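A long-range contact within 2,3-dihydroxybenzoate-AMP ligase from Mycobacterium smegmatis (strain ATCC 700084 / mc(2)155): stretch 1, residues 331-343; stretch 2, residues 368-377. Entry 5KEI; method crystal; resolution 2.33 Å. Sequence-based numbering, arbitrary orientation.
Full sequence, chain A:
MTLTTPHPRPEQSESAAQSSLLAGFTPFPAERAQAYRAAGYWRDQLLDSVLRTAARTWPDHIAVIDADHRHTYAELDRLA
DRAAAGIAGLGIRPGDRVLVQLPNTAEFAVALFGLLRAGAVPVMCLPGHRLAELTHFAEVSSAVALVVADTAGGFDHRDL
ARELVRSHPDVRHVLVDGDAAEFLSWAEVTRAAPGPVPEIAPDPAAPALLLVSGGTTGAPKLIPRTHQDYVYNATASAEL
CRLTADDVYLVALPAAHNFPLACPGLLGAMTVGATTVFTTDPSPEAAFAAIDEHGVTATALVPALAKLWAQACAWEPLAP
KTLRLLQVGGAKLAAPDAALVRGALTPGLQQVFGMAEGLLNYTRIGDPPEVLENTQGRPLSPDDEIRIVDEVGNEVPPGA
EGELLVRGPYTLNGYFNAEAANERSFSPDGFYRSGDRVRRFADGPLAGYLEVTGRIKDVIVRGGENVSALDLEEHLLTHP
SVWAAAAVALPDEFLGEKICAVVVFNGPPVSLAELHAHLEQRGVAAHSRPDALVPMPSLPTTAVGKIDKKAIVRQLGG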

# COMPACT_ATOMS: atom_id res chain seq x y z
N ALA A 331 2.64 11.68 3.83
CA ALA A 331 3.34 12.80 3.20
C ALA A 331 4.10 13.47 4.33
O ALA A 331 3.82 13.18 5.48
CB ALA A 331 2.36 13.77 2.53
N LYS A 332 5.04 14.37 4.03
CA LYS A 332 5.90 14.87 5.11
C LYS A 332 5.25 15.96 5.97
O LYS A 332 4.82 16.98 5.47
CB LYS A 332 7.23 15.38 4.57
CG LYS A 332 8.23 15.80 5.67
CD LYS A 332 9.41 16.57 5.10
CE LYS A 332 10.51 16.76 6.11
NZ LYS A 332 9.92 17.22 7.39
N LEU A 333 5.17 15.73 7.27
CA LEU A 333 4.73 16.77 8.17
C LEU A 333 5.85 17.78 8.37
O LEU A 333 6.92 17.44 8.89
CB LEU A 333 4.30 16.19 9.51
CG LEU A 333 3.66 17.17 10.49
CD1 LEU A 333 2.43 17.77 9.86
CD2 LEU A 333 3.31 16.46 11.79
N ALA A 334 5.62 19.01 7.93
CA ALA A 334 6.58 20.09 8.15
C ALA A 334 6.68 20.37 9.65
O ALA A 334 5.69 20.28 10.37
CB ALA A 334 6.15 21.35 7.37
N ALA A 335 7.87 20.69 10.13
CA ALA A 335 8.10 20.86 11.56
C ALA A 335 7.25 21.97 12.22
O ALA A 335 6.73 21.76 13.32
CB ALA A 335 9.59 21.10 11.82
N PRO A 336 7.09 23.14 11.56
CA PRO A 336 6.10 24.09 12.11
C PRO A 336 4.70 23.49 12.25
O PRO A 336 4.02 23.76 13.24
CB PRO A 336 6.10 25.23 11.07
CG PRO A 336 7.46 25.19 10.47
CD PRO A 336 7.88 23.73 10.46
N ASP A 337 4.26 22.68 11.29
CA ASP A 337 2.95 22.05 11.39
C ASP A 337 2.93 20.98 12.48
O ASP A 337 1.92 20.82 13.17
CB ASP A 337 2.54 21.46 10.04
CG ASP A 337 2.32 22.51 8.99
OD1 ASP A 337 1.75 23.57 9.32
OD2 ASP A 337 2.73 22.29 7.83
N ALA A 338 4.04 20.28 12.65
CA ALA A 338 4.19 19.37 13.79
C ALA A 338 4.03 20.14 15.07
O ALA A 338 3.36 19.67 16.00
CB ALA A 338 5.53 18.67 13.77
N ALA A 339 4.62 21.33 15.11
CA ALA A 339 4.54 22.19 16.29
C ALA A 339 3.09 22.52 16.59
O ALA A 339 2.64 22.37 17.74
CB ALA A 339 5.34 23.50 16.09
N LEU A 340 2.38 22.96 15.56
CA LEU A 340 0.96 23.32 15.69
C LEU A 340 0.15 22.15 16.22
O LEU A 340 -0.64 22.29 17.16
CB LEU A 340 0.38 23.76 14.35
CG LEU A 340 -1.10 24.15 14.37
CD1 LEU A 340 -1.29 25.40 15.20
CD2 LEU A 340 -1.59 24.39 12.96
N VAL A 341 0.38 20.99 15.62
CA VAL A 341 -0.35 19.80 15.99
C VAL A 341 -0.16 19.43 17.45
O VAL A 341 -1.13 19.12 18.14
CB VAL A 341 0.07 18.62 15.10
CG1 VAL A 341 -0.36 17.29 15.73
CG2 VAL A 341 -0.50 18.80 13.71
N ARG A 342 1.06 19.46 17.97
CA ARG A 342 1.17 19.05 19.37
C ARG A 342 1.19 20.23 20.34
O ARG A 342 1.66 20.11 21.46
CB ARG A 342 2.37 18.12 19.58
CG ARG A 342 3.70 18.61 19.14
CD ARG A 342 4.70 17.46 19.24
NE ARG A 342 4.76 16.88 20.59
CZ ARG A 342 5.34 17.46 21.64
NH1 ARG A 342 5.91 18.67 21.54
NH2 ARG A 342 5.34 16.84 22.81
N GLY A 343 0.65 21.35 19.90
CA GLY A 343 0.36 22.44 20.82
C GLY A 343 -1.14 22.63 20.88
O GLY A 343 -1.68 23.14 21.86
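Stretch 2 368-377: PPEVLENTQG

Stretch 2 is mostly a short helix, residues 369-374, with Pro368 at its N-cap position. Thr375 is the first residue to leave helical phi/psi, and Gln376 and Gly377 follow as loop. The helix packs on the helix of stretch 1 that begins at Ala335. The two axes come within 8.7 Å, and their N-to-C directions make an angle of 121°, so the helices cross obliquely and run more against each other than along. The contact buries 467 Å², both sides summed.

The backbones are nearest where Ala335 CA lies 5.1 Å from Glu373 CA. Stretch 1 presents alanines here, against the backbone of Glu373. Ala335 points toward stretch 2, and Ala335 CB is 3.2 Å from Glu373 O. Ala335 CA also makes a CA-H...O contact with Glu373 O at 3.3 Å. Ala338 points the same way, with Ala338 CB 3.7 Å from Glu373 CA.

The one direct hydrogen bond between the stretches belongs to a salt bridge. Arg342 NH1 donates to Glu373 OE2 at 3.3 Å, with a nearly straight angle of 167°. Glu373 has chi1 m and chi2 t, and OE2 lies at the edge of the guanidinium, near its plane. Pro369 covers one face of that group, and Leu372 CD1 is 3.6 Å from Arg342 NE. Arg342 NE and NH2 are hydrogen-bonded elsewhere in the structure.

At the other end of the contact, water 1 joins the two backbones. Water 1 donates to Leu333 O at 2.6 Å and to Glu373 O at 2.8 Å. Water 1 also accepts a weak hydrogen bond from Gln376 NE2 at 3.3 Å. Glu373 thus meets stretch 1 through its carboxylate at the salt bridge and through its carbonyl at the water. Gln376 NE2 lies 3.4 Å from Lys332 NZ, but both are donors and do not bond to each other. Lys332 NZ gives a weak hydrogen bond to Leu333 O at 3.4 Å. Both Gln376 OE1 and NE2 have hydrogen bonds elsewhere in the structure.

Within stretch 2, side chains satisfy carbonyls of the short helix. Asn374 ND2 donates to Glu370 O at 2.9 Å, and Asn374 OD1 is left 3.5 Å from Ala335 CB. Thr375 OG1 donates to Val371 O at 2.6 Å and accepts a weak bond from Gly377 N at 3.4 Å. In stretch 1 the helix is tied by backbone bonds that run four residues back from Ala338 N to Arg342 N, beginning with Ala338 N to Ala334 O at 2.8 Å.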

# COMPACT_ATOMS: atom_id res chain seq x y z
N PRO A 368 11.67 12.40 22.56
CA PRO A 368 11.77 13.85 22.79
C PRO A 368 11.07 14.68 21.72
O PRO A 368 11.06 14.29 20.56
CB PRO A 368 13.28 14.11 22.78
CG PRO A 368 13.91 12.88 22.29
CD PRO A 368 13.00 11.77 22.64
N PRO A 369 10.50 15.83 22.11
CA PRO A 369 9.74 16.69 21.20
C PRO A 369 10.49 17.06 19.91
O PRO A 369 9.85 17.16 18.86
CB PRO A 369 9.47 17.94 22.06
CG PRO A 369 9.44 17.41 23.47
CD PRO A 369 10.52 16.35 23.49
N GLU A 370 11.81 17.24 19.97
CA GLU A 370 12.56 17.59 18.78
C GLU A 370 12.58 16.43 17.79
O GLU A 370 12.68 16.64 16.57
CB GLU A 370 14.00 18.02 19.12
CG GLU A 370 14.81 17.04 19.96
CD GLU A 370 14.63 17.22 21.48
OE1 GLU A 370 13.72 17.97 21.91
OE2 GLU A 370 15.42 16.60 22.24
N VAL A 371 12.47 15.21 18.31
CA VAL A 371 12.42 14.02 17.46
C VAL A 371 11.02 13.85 16.85
O VAL A 371 10.90 13.49 15.67
CB VAL A 371 12.83 12.77 18.25
CG1 VAL A 371 12.52 11.49 17.46
CG2 VAL A 371 14.31 12.85 18.56
N LEU A 372 9.98 14.13 17.63
CA LEU A 372 8.60 14.07 17.14
C LEU A 372 8.34 15.11 16.05
O LEU A 372 7.54 14.89 15.14
CB LEU A 372 7.61 14.31 18.28
CG LEU A 372 7.66 13.38 19.49
CD1 LEU A 372 6.57 13.74 20.50
CD2 LEU A 372 7.54 11.92 19.07
N GLU A 373 9.03 16.25 16.13
CA GLU A 373 8.70 17.38 15.27
C GLU A 373 9.65 17.52 14.08
O GLU A 373 9.28 18.13 13.09
CB GLU A 373 8.68 18.68 16.10
CG GLU A 373 7.49 18.75 17.07
CD GLU A 373 7.36 20.08 17.84
OE1 GLU A 373 8.18 21.00 17.63
OE2 GLU A 373 6.42 20.19 18.67
N ASN A 374 10.84 16.93 14.14
CA ASN A 374 11.78 17.13 13.05
C ASN A 374 12.25 15.87 12.34
O ASN A 374 13.15 15.94 11.49
CB ASN A 374 13.02 17.88 13.55
CG ASN A 374 12.68 19.24 14.09
OD1 ASN A 374 12.65 20.22 13.35
ND2 ASN A 374 12.42 19.31 15.39
N THR A 375 11.69 14.71 12.70
CA THR A 375 12.08 13.45 12.06
C THR A 375 10.86 12.70 11.53
O THR A 375 9.74 12.95 11.94
CB THR A 375 12.88 12.50 13.02
OG1 THR A 375 12.00 11.88 13.97
CG2 THR A 375 13.97 13.27 13.75
N GLN A 376 11.09 11.76 10.61
CA GLN A 376 10.03 10.85 10.21
C GLN A 376 10.31 9.43 10.75
O GLN A 376 10.03 8.44 10.07
CB GLN A 376 9.87 10.83 8.68
CG GLN A 376 9.25 12.09 8.07
CD GLN A 376 10.07 13.35 8.29
OE1 GLN A 376 11.16 13.51 7.71
NE2 GLN A 376 9.55 14.26 9.12
N GLY A 377 10.86 9.35 11.96
CA GLY A 377 11.00 8.07 12.66
C GLY A 377 12.20 7.20 12.30
O GLY A 377 13.17 7.68 11.71
O HOH W 1 9.02 17.24 10.43